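Local coordinates for protein fumarate reductase iron-sulfur subunit (Mycolicibacterium smegmatis, PDB 7D6V) that probably relays electrons from the flavoprotein subunit of succinate dehydrogenase toward quinone through a chain of 2Fe-2S, 4Fe-4S and 3Fe-4S clusters, at residues B[8-13]-B[21-26]; B[140-145]-B[215-220]; B[147-152]-B[170-175]. All blocks are in the same frame, centred on the assembly; numbering follows the deposited sequence.

Contact 1 (B[8-13]-B[21-26])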
loop_
_atom_site.group_PDB
_atom_site.type_symbol
_atom_site.label_atom_id
_atom_site.label_comp_id
_atom_site.label_asym_id
_atom_site.label_seq_id
_atom_site.Cartn_x
_atom_site.Cartn_y
_atom_site.Cartn_z
ATOM N N LEU B 8 -11.542 6.023 25.338
ATOM C CA LEU B 8 -10.211 5.709 24.844
ATOM C C LEU B 8 -9.214 5.722 25.995
ATOM O O LEU B 8 -9.426 6.361 27.026
ATOM C CB LEU B 8 -9.777 6.706 23.771
ATOM C CG LEU B 8 -10.548 6.714 22.455
ATOM C CD1 LEU B 8 -10.066 7.855 21.581
ATOM C CD2 LEU B 8 -10.390 5.390 21.740
ATOM N N ARG B 9 -8.119 4.988 25.809
ATOM C CA ARG B 9 -7.085 4.866 26.827
ATOM C C ARG B 9 -5.717 4.999 26.142
ATOM O O ARG B 9 -4.865 4.120 26.192
ATOM C CB ARG B 9 -7.267 3.575 27.627
ATOM C CG ARG B 9 -6.312 3.431 28.789
ATOM C CD ARG B 9 -6.515 2.152 29.593
ATOM N NE ARG B 9 -6.184 0.938 28.860
ATOM C CZ ARG B 9 -6.442 -0.286 29.304
ATOM N NH1 ARG B 9 -7.032 -0.448 30.478
ATOM N NH2 ARG B 9 -6.108 -1.347 28.584
ATOM N N VAL B 10 -5.537 6.109 25.419
ATOM C CA VAL B 10 -4.361 6.326 24.578
ATOM C C VAL B 10 -3.092 6.442 25.418
ATOM O O VAL B 10 -3.082 7.071 26.484
ATOM C CB VAL B 10 -4.571 7.586 23.721
ATOM C CG1 VAL B 10 -3.333 7.910 22.905
ATOM C CG2 VAL B 10 -5.781 7.420 22.823
ATOM N N TRP B 11 -2.004 5.845 24.923
ATOM C CA TRP B 11 -0.708 5.892 25.594
ATOM C C TRP B 11 0.015 7.202 25.291
ATOM O O TRP B 11 0.144 7.593 24.127
ATOM C CB TRP B 11 0.155 4.707 25.156
ATOM C CG TRP B 11 1.448 4.567 25.913
ATOM C CD1 TRP B 11 1.653 3.851 27.052
ATOM C CD2 TRP B 11 2.712 5.160 25.583
ATOM N NE1 TRP B 11 2.958 3.959 27.453
ATOM C CE2 TRP B 11 3.630 4.760 26.570
ATOM C CE3 TRP B 11 3.153 5.993 24.553
ATOM C CZ2 TRP B 11 4.961 5.160 26.553
ATOM C CZ3 TRP B 11 4.471 6.390 24.541
ATOM C CH2 TRP B 11 5.360 5.976 25.533
ATOM N N ARG B 12 0.497 7.873 26.337
ATOM C CA ARG B 12 1.234 9.124 26.210
ATOM C C ARG B 12 2.610 8.986 26.847
ATOM O O ARG B 12 2.754 8.355 27.896
ATOM C CB ARG B 12 0.489 10.293 26.873
ATOM C CG ARG B 12 -0.965 10.440 26.491
ATOM C CD ARG B 12 -1.146 10.849 25.045
ATOM N NE ARG B 12 -0.275 11.952 24.653
ATOM C CZ ARG B 12 -0.614 13.236 24.706
ATOM N NH1 ARG B 12 0.244 14.166 24.323
ATOM N NH2 ARG B 12 -1.808 13.591 25.153
ATOM N N GLY B 13 3.612 9.578 26.221
ATOM C CA GLY B 13 4.950 9.587 26.773
ATOM C C GLY B 13 5.988 9.632 25.673
ATOM O O GLY B 13 5.683 9.895 24.515
ATOM N N HIS B 21 -3.587 7.160 29.185
ATOM C CA HIS B 21 -4.424 8.266 29.624
ATOM C C HIS B 21 -5.851 8.050 29.145
ATOM O O HIS B 21 -6.076 7.579 28.029
ATOM C CB HIS B 21 -3.887 9.602 29.103
ATOM C CG HIS B 21 -2.718 10.123 29.877
ATOM N ND1 HIS B 21 -1.445 9.615 29.735
ATOM C CD2 HIS B 21 -2.629 11.104 30.804
ATOM C CE1 HIS B 21 -0.623 10.261 30.540
ATOM N NE2 HIS B 21 -1.316 11.170 31.200
ATOM N N ASP B 22 -6.813 8.415 29.988
ATOM C CA ASP B 22 -8.227 8.183 29.722
ATOM C C ASP B 22 -8.849 9.424 29.095
ATOM O O ASP B 22 -8.842 10.500 29.701
ATOM C CB ASP B 22 -8.960 7.810 31.010
ATOM C CG ASP B 22 -8.650 6.401 31.469
ATOM O OD1 ASP B 22 -8.389 5.537 30.609
ATOM O OD2 ASP B 22 -8.670 6.152 32.690
ATOM N N TYR B 23 -9.393 9.269 27.891
ATOM C CA TYR B 23 -10.079 10.341 27.185
ATOM C C TYR B 23 -11.472 9.883 26.776
ATOM O O TYR B 23 -11.696 8.703 26.499
ATOM C CB TYR B 23 -9.297 10.784 25.943
ATOM C CG TYR B 23 -7.899 11.270 26.232
ATOM C CD1 TYR B 23 -6.795 10.494 25.915
ATOM C CD2 TYR B 23 -7.683 12.507 26.816
ATOM C CE1 TYR B 23 -5.517 10.936 26.177
ATOM C CE2 TYR B 23 -6.415 12.954 27.080
ATOM C CZ TYR B 23 -5.334 12.168 26.759
ATOM O OH TYR B 23 -4.063 12.620 27.025
ATOM N N THR B 24 -12.409 10.828 26.738
ATOM C CA THR B 24 -13.780 10.571 26.306
ATOM C C THR B 24 -14.051 11.362 25.034
ATOM O O THR B 24 -14.005 12.595 25.047
ATOM C CB THR B 24 -14.788 10.954 27.393
ATOM O OG1 THR B 24 -14.514 10.211 28.585
ATOM C CG2 THR B 24 -16.203 10.654 26.932
ATOM N N VAL B 25 -14.343 10.655 23.943
ATOM C CA VAL B 25 -14.527 11.267 22.633
ATOM C C VAL B 25 -15.863 10.824 22.055
ATOM O O VAL B 25 -16.341 9.717 22.315
ATOM C CB VAL B 25 -13.374 10.911 21.665
ATOM C CG1 VAL B 25 -13.422 11.779 20.420
ATOM C CG2 VAL B 25 -12.028 11.047 22.356
ATOM N N GLU B 26 -16.464 11.706 21.259
ATOM C CA GLU B 26 -17.717 11.412 20.580
ATOM C C GLU B 26 -17.463 10.591 19.322
ATOM O O GLU B 26 -16.619 10.950 18.497
ATOM C CB GLU B 26 -18.428 12.716 20.228
ATOM C CG GLU B 26 -19.729 12.547 19.485
ATOM C CD GLU B 26 -20.003 13.704 18.545
ATOM O OE1 GLU B 26 -19.364 13.762 17.474
ATOM O OE2 GLU B 26 -20.856 14.554 18.876
#

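Contact 2 (B[140-145]-B[215-220]). With SF4 (iron/sulfur cluster), chain F; F3S (Fe3-s4 cluster), chain G.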
loop_
_atom_site.group_PDB
_atom_site.type_symbol
_atom_site.label_atom_id
_atom_site.label_comp_id
_atom_site.label_asym_id
_atom_site.label_seq_id
_atom_site.Cartn_x
_atom_site.Cartn_y
_atom_site.Cartn_z
ATOM N N GLN B 140 4.359 -10.459 -8.275
ATOM C CA GLN B 140 3.371 -9.391 -8.240
ATOM C C GLN B 140 2.545 -9.448 -6.969
ATOM O O GLN B 140 2.087 -8.410 -6.482
ATOM C CB GLN B 140 2.467 -9.479 -9.467
ATOM C CG GLN B 140 2.996 -8.742 -10.670
ATOM C CD GLN B 140 1.966 -8.611 -11.762
ATOM O OE1 GLN B 140 0.986 -9.348 -11.795
ATOM N NE2 GLN B 140 2.186 -7.675 -12.671
ATOM N N GLU B 141 2.328 -10.648 -6.427
ATOM C CA GLU B 141 1.635 -10.741 -5.143
ATOM C C GLU B 141 2.419 -10.042 -4.041
ATOM O O GLU B 141 1.846 -9.320 -3.218
ATOM C CB GLU B 141 1.384 -12.196 -4.764
ATOM C CG GLU B 141 0.395 -12.329 -3.620
ATOM C CD GLU B 141 0.689 -13.508 -2.720
ATOM O OE1 GLU B 141 0.112 -13.570 -1.616
ATOM O OE2 GLU B 141 1.492 -14.375 -3.120
ATOM N N PHE B 142 3.738 -10.246 -4.003
ATOM C CA PHE B 142 4.552 -9.613 -2.974
ATOM C C PHE B 142 4.752 -8.127 -3.225
ATOM O O PHE B 142 5.059 -7.390 -2.284
ATOM C CB PHE B 142 5.913 -10.300 -2.869
ATOM C CG PHE B 142 5.833 -11.791 -2.757
ATOM C CD1 PHE B 142 4.876 -12.391 -1.960
ATOM C CD2 PHE B 142 6.721 -12.595 -3.446
ATOM C CE1 PHE B 142 4.805 -13.761 -1.857
ATOM C CE2 PHE B 142 6.654 -13.965 -3.346
ATOM C CZ PHE B 142 5.696 -14.548 -2.553
ATOM N N ARG B 143 4.596 -7.671 -4.467
ATOM C CA ARG B 143 4.711 -6.239 -4.721
ATOM C C ARG B 143 3.503 -5.449 -4.231
ATOM O O ARG B 143 3.495 -4.224 -4.377
ATOM C CB ARG B 143 4.923 -5.968 -6.210
ATOM C CG ARG B 143 6.124 -6.655 -6.816
ATOM C CD ARG B 143 7.391 -5.878 -6.574
ATOM N NE ARG B 143 7.477 -4.689 -7.413
ATOM C CZ ARG B 143 8.421 -3.765 -7.293
ATOM N NH1 ARG B 143 9.362 -3.898 -6.374
ATOM N NH2 ARG B 143 8.426 -2.710 -8.092
ATOM N N LYS B 144 2.494 -6.107 -3.660
ATOM C CA LYS B 144 1.351 -5.419 -3.074
ATOM C C LYS B 144 1.668 -4.786 -1.730
ATOM O O LYS B 144 0.820 -4.075 -1.185
ATOM C CB LYS B 144 0.181 -6.389 -2.896
ATOM C CG LYS B 144 -0.615 -6.671 -4.151
ATOM C CD LYS B 144 -1.385 -7.970 -4.016
ATOM C CE LYS B 144 -2.265 -7.954 -2.783
ATOM N NZ LYS B 144 -2.396 -9.305 -2.171
ATOM N N CYS B 145 2.834 -5.084 -1.177
ATOM C CA CYS B 145 3.193 -4.635 0.168
ATOM C C CYS B 145 3.379 -3.153 0.514
ATOM O O CYS B 145 4.415 -2.565 0.204
ATOM C CB CYS B 145 4.425 -5.411 0.652
ATOM S SG CYS B 145 5.409 -4.548 1.900
ATOM N N GLU B 215 -2.780 -6.118 3.636
ATOM C CA GLU B 215 -2.882 -6.426 2.220
ATOM C C GLU B 215 -3.215 -7.886 1.959
ATOM O O GLU B 215 -3.372 -8.267 0.796
ATOM C CB GLU B 215 -1.579 -6.057 1.512
ATOM C CG GLU B 215 -1.253 -4.579 1.570
ATOM C CD GLU B 215 -2.409 -3.714 1.119
ATOM O OE1 GLU B 215 -2.813 -2.815 1.881
ATOM O OE2 GLU B 215 -2.917 -3.936 0.001
ATOM N N HIS B 216 -3.325 -8.699 3.010
ATOM C CA HIS B 216 -3.697 -10.109 2.898
ATOM C C HIS B 216 -2.719 -10.879 2.016
ATOM O O HIS B 216 -3.109 -11.744 1.231
ATOM C CB HIS B 216 -5.131 -10.262 2.393
ATOM C CG HIS B 216 -6.120 -9.425 3.139
ATOM N ND1 HIS B 216 -6.390 -9.612 4.477
ATOM C CD2 HIS B 216 -6.891 -8.387 2.741
ATOM C CE1 HIS B 216 -7.291 -8.729 4.868
ATOM N NE2 HIS B 216 -7.611 -7.974 3.835
ATOM N N ILE B 217 -1.439 -10.556 2.144
ATOM C CA ILE B 217 -0.390 -11.313 1.474
ATOM C C ILE B 217 -0.142 -12.598 2.253
ATOM O O ILE B 217 -0.029 -12.580 3.485
ATOM C CB ILE B 217 0.894 -10.478 1.354
ATOM C CG1 ILE B 217 0.590 -9.124 0.711
ATOM C CG2 ILE B 217 1.946 -11.228 0.555
ATOM C CD1 ILE B 217 1.754 -8.170 0.720
ATOM N N LYS B 218 -0.067 -13.719 1.538
ATOM C CA LYS B 218 0.194 -15.020 2.150
ATOM C C LYS B 218 1.695 -15.143 2.416
ATOM O O LYS B 218 2.427 -15.868 1.743
ATOM C CB LYS B 218 -0.302 -16.140 1.249
ATOM C CG LYS B 218 -1.791 -16.118 0.979
ATOM C CD LYS B 218 -2.587 -16.445 2.219
ATOM C CE LYS B 218 -4.072 -16.412 1.925
ATOM N NZ LYS B 218 -4.465 -17.523 1.016
ATOM N N ILE B 219 2.146 -14.407 3.434
ATOM C CA ILE B 219 3.580 -14.247 3.665
ATOM C C ILE B 219 4.234 -15.591 3.962
ATOM O O ILE B 219 5.259 -15.945 3.370
ATOM C CB ILE B 219 3.832 -13.235 4.796
ATOM C CG1 ILE B 219 3.105 -11.921 4.508
ATOM C CG2 ILE B 219 5.320 -13.007 4.982
ATOM C CD1 ILE B 219 3.134 -10.944 5.648
ATOM N N THR B 220 3.653 -16.360 4.880
ATOM C CA THR B 220 4.279 -17.612 5.285
ATOM C C THR B 220 4.163 -18.673 4.197
ATOM O O THR B 220 5.145 -19.346 3.868
ATOM C CB THR B 220 3.659 -18.109 6.589
ATOM O OG1 THR B 220 3.596 -17.027 7.524
ATOM C CG2 THR B 220 4.493 -19.222 7.184
HETATM FE FE1 SF4 F . 4.294 -6.665 6.412
HETATM FE FE2 SF4 F . 1.794 -6.931 4.739
HETATM FE FE3 SF4 F . 4.075 -5.197 3.783
HETATM FE FE4 SF4 F . 2.403 -4.327 6.142
HETATM S S1 SF4 F . 1.988 -4.895 4.126
HETATM S S2 SF4 F . 4.488 -4.630 5.799
HETATM S S3 SF4 F . 2.208 -6.363 6.755
HETATM S S4 SF4 F . 3.881 -7.233 4.396
HETATM FE FE1 F3S G . 7.164 -13.835 11.784
HETATM FE FE3 F3S G . 5.585 -15.155 10.058
HETATM FE FE4 F3S G . 7.973 -16.235 10.655
HETATM S S1 F3S G . 5.024 -14.351 12.059
HETATM S S2 F3S G . 8.311 -15.564 12.787
HETATM S S3 F3S G . 7.633 -14.221 9.570
HETATM S S4 F3S G . 6.078 -17.371 10.195
#

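Contact 3 (B[147-152]-B[170-175]). With SF4 (iron/sulfur cluster), chain F; F3S (Fe3-s4 cluster), chain G.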
loop_
_atom_site.group_PDB
_atom_site.type_symbol
_atom_site.label_atom_id
_atom_site.label_comp_id
_atom_site.label_asym_id
_atom_site.label_seq_id
_atom_site.Cartn_x
_atom_site.Cartn_y
_atom_site.Cartn_z
ATOM N N GLU B 147 4.512 -0.585 2.930
ATOM C CA GLU B 147 5.478 -0.852 3.984
ATOM C C GLU B 147 4.973 -0.312 5.314
ATOM O O GLU B 147 5.456 0.708 5.814
ATOM C CB GLU B 147 6.837 -0.266 3.614
ATOM C CG GLU B 147 7.562 -1.090 2.572
ATOM C CD GLU B 147 8.890 -0.495 2.174
ATOM O OE1 GLU B 147 9.045 0.738 2.275
ATOM O OE2 GLU B 147 9.781 -1.262 1.759
ATOM N N CYS B 148 4.022 -1.026 5.907
ATOM C CA CYS B 148 3.464 -0.643 7.198
ATOM C C CYS B 148 4.342 -1.187 8.323
ATOM O O CYS B 148 4.472 -0.567 9.379
ATOM C CB CYS B 148 2.034 -1.164 7.343
ATOM S SG CYS B 148 1.915 -2.845 7.999
ATOM N N PHE B 149 4.943 -2.349 8.085
ATOM C CA PHE B 149 5.820 -2.988 9.061
ATOM C C PHE B 149 5.054 -3.575 10.239
ATOM O O PHE B 149 5.625 -3.783 11.313
ATOM C CB PHE B 149 6.897 -2.016 9.550
ATOM C CG PHE B 149 7.663 -1.361 8.438
ATOM C CD1 PHE B 149 8.214 -2.118 7.421
ATOM C CD2 PHE B 149 7.817 0.012 8.401
ATOM C CE1 PHE B 149 8.913 -1.522 6.396
ATOM C CE2 PHE B 149 8.515 0.613 7.379
ATOM C CZ PHE B 149 9.065 -0.155 6.375
ATOM N N LEU B 150 3.765 -3.862 10.057
ATOM C CA LEU B 150 3.009 -4.541 11.102
ATOM C C LEU B 150 3.495 -5.973 11.279
ATOM O O LEU B 150 3.523 -6.494 12.401
ATOM C CB LEU B 150 1.517 -4.512 10.776
ATOM C CG LEU B 150 0.802 -3.170 10.942
ATOM C CD1 LEU B 150 -0.606 -3.241 10.385
ATOM C CD2 LEU B 150 0.785 -2.739 12.392
ATOM N N CYS B 151 3.934 -6.578 10.179
ATOM C CA CYS B 151 4.474 -7.927 10.216
ATOM C C CYS B 151 5.750 -7.892 11.051
ATOM O O CYS B 151 5.953 -8.733 11.926
ATOM C CB CYS B 151 4.778 -8.425 8.803
ATOM S SG CYS B 151 6.038 -7.470 7.927
ATOM N N GLN B 152 6.607 -6.911 10.775
ATOM C CA GLN B 152 7.845 -6.751 11.526
ATOM C C GLN B 152 7.558 -6.504 12.999
ATOM O O GLN B 152 8.286 -6.986 13.873
ATOM C CB GLN B 152 8.662 -5.600 10.946
ATOM C CG GLN B 152 8.868 -5.674 9.451
ATOM C CD GLN B 152 10.079 -6.494 9.074
ATOM O OE1 GLN B 152 9.959 -7.544 8.455
ATOM N NE2 GLN B 152 11.256 -6.014 9.440
ATOM N N GLY B 170 13.354 -10.091 9.248
ATOM C CA GLY B 170 11.938 -9.920 9.437
ATOM C C GLY B 170 11.126 -10.452 8.277
ATOM O O GLY B 170 11.647 -10.717 7.191
ATOM N N PRO B 171 9.822 -10.627 8.496
ATOM C CA PRO B 171 8.961 -11.153 7.421
ATOM C C PRO B 171 8.967 -10.322 6.152
ATOM O O PRO B 171 8.982 -10.889 5.053
ATOM C CB PRO B 171 7.567 -11.166 8.067
ATOM C CG PRO B 171 7.706 -10.447 9.376
ATOM C CD PRO B 171 9.121 -10.551 9.784
ATOM N N ARG B 172 8.964 -8.991 6.267
ATOM C CA ARG B 172 8.856 -8.148 5.081
ATOM C C ARG B 172 10.049 -8.340 4.157
ATOM O O ARG B 172 9.893 -8.446 2.936
ATOM C CB ARG B 172 8.721 -6.680 5.490
ATOM C CG ARG B 172 8.338 -5.734 4.361
ATOM C CD ARG B 172 9.561 -5.052 3.765
ATOM N NE ARG B 172 9.255 -4.305 2.551
ATOM C CZ ARG B 172 9.066 -4.854 1.356
ATOM N NH1 ARG B 172 8.792 -4.087 0.311
ATOM N NH2 ARG B 172 9.146 -6.165 1.202
ATOM N N PHE B 173 11.246 -8.432 4.717
ATOM C CA PHE B 173 12.435 -8.471 3.882
ATOM C C PHE B 173 12.790 -9.875 3.418
ATOM O O PHE B 173 13.387 -10.029 2.351
ATOM C CB PHE B 173 13.585 -7.805 4.626
ATOM C CG PHE B 173 13.349 -6.350 4.844
ATOM C CD1 PHE B 173 13.447 -5.463 3.791
ATOM C CD2 PHE B 173 12.952 -5.877 6.079
ATOM C CE1 PHE B 173 13.198 -4.129 3.974
ATOM C CE2 PHE B 173 12.702 -4.540 6.265
ATOM C CZ PHE B 173 12.824 -3.667 5.211
ATOM N N HIS B 174 12.386 -10.909 4.152
ATOM C CA HIS B 174 12.446 -12.247 3.580
ATOM C C HIS B 174 11.421 -12.412 2.466
ATOM O O HIS B 174 11.687 -13.101 1.474
ATOM C CB HIS B 174 12.257 -13.291 4.675
ATOM C CG HIS B 174 13.456 -13.454 5.554
ATOM N ND1 HIS B 174 14.632 -14.016 5.110
ATOM C CD2 HIS B 174 13.671 -13.104 6.844
ATOM C CE1 HIS B 174 15.516 -14.017 6.090
ATOM N NE2 HIS B 174 14.957 -13.469 7.153
ATOM N N MET B 175 10.262 -11.763 2.592
ATOM C CA MET B 175 9.321 -11.707 1.480
ATOM C C MET B 175 9.919 -10.962 0.293
ATOM O O MET B 175 9.686 -11.331 -0.862
ATOM C CB MET B 175 8.019 -11.045 1.931
ATOM C CG MET B 175 6.929 -11.031 0.879
ATOM S SD MET B 175 5.529 -10.005 1.340
ATOM C CE MET B 175 6.282 -8.385 1.321
HETATM FE FE1 SF4 F . 4.294 -6.665 6.412
HETATM FE FE2 SF4 F . 1.794 -6.931 4.739
HETATM FE FE3 SF4 F . 4.075 -5.197 3.783
HETATM FE FE4 SF4 F . 2.403 -4.327 6.142
HETATM S S1 SF4 F . 1.988 -4.895 4.126
HETATM S S2 SF4 F . 4.488 -4.630 5.799
HETATM S S3 SF4 F . 2.208 -6.363 6.755
HETATM S S4 SF4 F . 3.881 -7.233 4.396
HETATM FE FE1 F3S G . 7.164 -13.835 11.784
HETATM FE FE3 F3S G . 5.585 -15.155 10.058
HETATM FE FE4 F3S G . 7.973 -16.235 10.655
HETATM S S1 F3S G . 5.024 -14.351 12.059
HETATM S S2 F3S G . 8.311 -15.564 12.787
HETATM S S3 F3S G . 7.633 -14.221 9.570
HETATM S S4 F3S G . 6.078 -17.371 10.195
#

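Contact 1 (B[8-13]-B[21-26])
L8 pairs with Y23 through two backbone hydrogen bonds, L8 N to Y23 O at 2.9 Å and Y23 N to L8 O at 3.0 Å, a hydrogen-bonded antiparallel pair. The CD1 methyl of L8 meets CG2 of V25 at 3.8 Å, and both side chains lie against I36. On the other face, R9 runs side by side with D22, yet the carboxylate meets the aliphatic part of R9, not its charge: CG of R9 lies 3.5 Å from OD1 of D22, while the end of R9 diverges, leaving NE 5.4 Å from that OD1. The V10 carbonyl oxygen accepts a bond from H21 N (2.7 Å), and V10 CB lies at the edge of the Y23 ring, near CE1. R12 crosses H21 and Y23 at about a right angle. Its CG passes 3.4 Å from ND1 of H21; bends at chi2 (-68°) and chi3 (-47°) carry the chain on through CD and NE, and NH2 reaches the Y23 hydroxyl OH, near the guanidinium plane, at 3.1 Å. NE adds a salt bridge to D100. The two strands form the N-terminal beta hairpin of the 2Fe-2S ferredoxin-like domain, packed on helix 33-43 as in the beta-grasp fold.

Contact 2 (B[140-145]-B[215-220])
E141 accepts a hydrogen bond from the amide of K218, where the chain enters helix 219-235 in the 4Fe-4S dicluster domain. K218 is the N-cap residue of that helix, and OE1 of E141 lies 3.2 Å from K218 N with an N-H...O angle of 165°. The E141 chain leaves with CG anti to the backbone N (chi1 -167°), and its other oxygen, OE2, is bonded to N222 one turn into the helix, so the carboxylate spans the start of helix 219-235. K144 makes the second polar link, a weak one, from NZ to the carbonyl oxygen of E215 at 3.3 Å. Its ammonium and the E215 carboxylate stay apart, the nearer oxygen OE2 lying 5.8 Å from NZ; CG of E215 instead packs against the carbonyl oxygen of K144.

I217 packs between these two polar links. Its CG2 methyl comes to the edge of the F142 ring, 4.0 Å from CD1, and the same methyl lies beside the E141 carboxylate. The side chains of K144 and I217 run alongside with opposite headings. Subunit A borders 140-145, where R143 forms a salt bridge with E139 of that subunit. On the cluster side, the CD1 methyl of I217 sits 3.8 Å from CB of C145, whose SG binds FE3 of the 4Fe-4S cluster at 2.4 Å.

Contact 3 (B[147-152]-B[170-175])
Q152 and R172 carry the polar part of this buried contact. The side-chain oxygen OE1 of Q152 accepts a hydrogen bond from R172 N at 2.8 Å, in the first turn of helix 171-181, the donor tilted 23° from the amide plane. A bend at chi2 (-87°) turns the Q152 amide toward that helix start, and its NE2 is bonded to N108 and to A169 O; partners at both ends fix the rotation of the amide. G170, the N-cap, passes directly beside OE1.

The charged interaction is a salt bridge between R172 and E147. NE of R172 approaches OE2 of E147 at 3.2 Å on its anti side, and NH1 adds a weak bond to the same oxygen. OE2 alone takes both N-H groups, and the carboxylate and guanidinium planes stand 82° apart, unlike a paired, coplanar bridge. The other oxygen, OE1, is bonded to Q145 of subunit A, which ties the pair to the subunit interface.

Nonpolar and ring contacts surround these bonds. P171 sets CG against CB of C151 at 3.6 Å. F173 has the amide nitrogen NE2 of Q152 at its ring edge, while CD of its neighbour R172 lies over the centre of one face; a more distant edge contact joins that CD to F149. P171 CB packs 3.4 Å from S3 of the 3Fe-4S cluster.

Metal ligation completes the account: C148 and C151 bind FE4 and FE1 of the 4Fe-4S cluster through SG. Wedged between two clusters, this pairing of a CxxCxxC loop, whose first cysteine C145 lies just before 147-152, with a helix start belongs to the ferredoxin-type dicluster domain of succinate dehydrogenase iron-sulfur subunits.

How the contacts relate
Contact 1, in the 2Fe-2S domain, stands apart from the other two: it is a partly buried hairpin joined by backbone bonds and one side-chain bond, R12 to Y23, and its centre lies 33 Å from that of contact 2 and 29 Å from that of contact 3. Contacts 2 and 3 share the dicluster domain, with contact 3 nested in the loop that contact 2 closes and centres 10 Å apart. Contact 3 is wholly buried and contact 2 only partly, yet they touch where C145 CB meets M175 CE at 3.6 Å. Both use side chains to meet amides at helix starts, and both adjoin the 4Fe-4S and 3Fe-4S clusters, whereas contact 1 includes no cluster ligand.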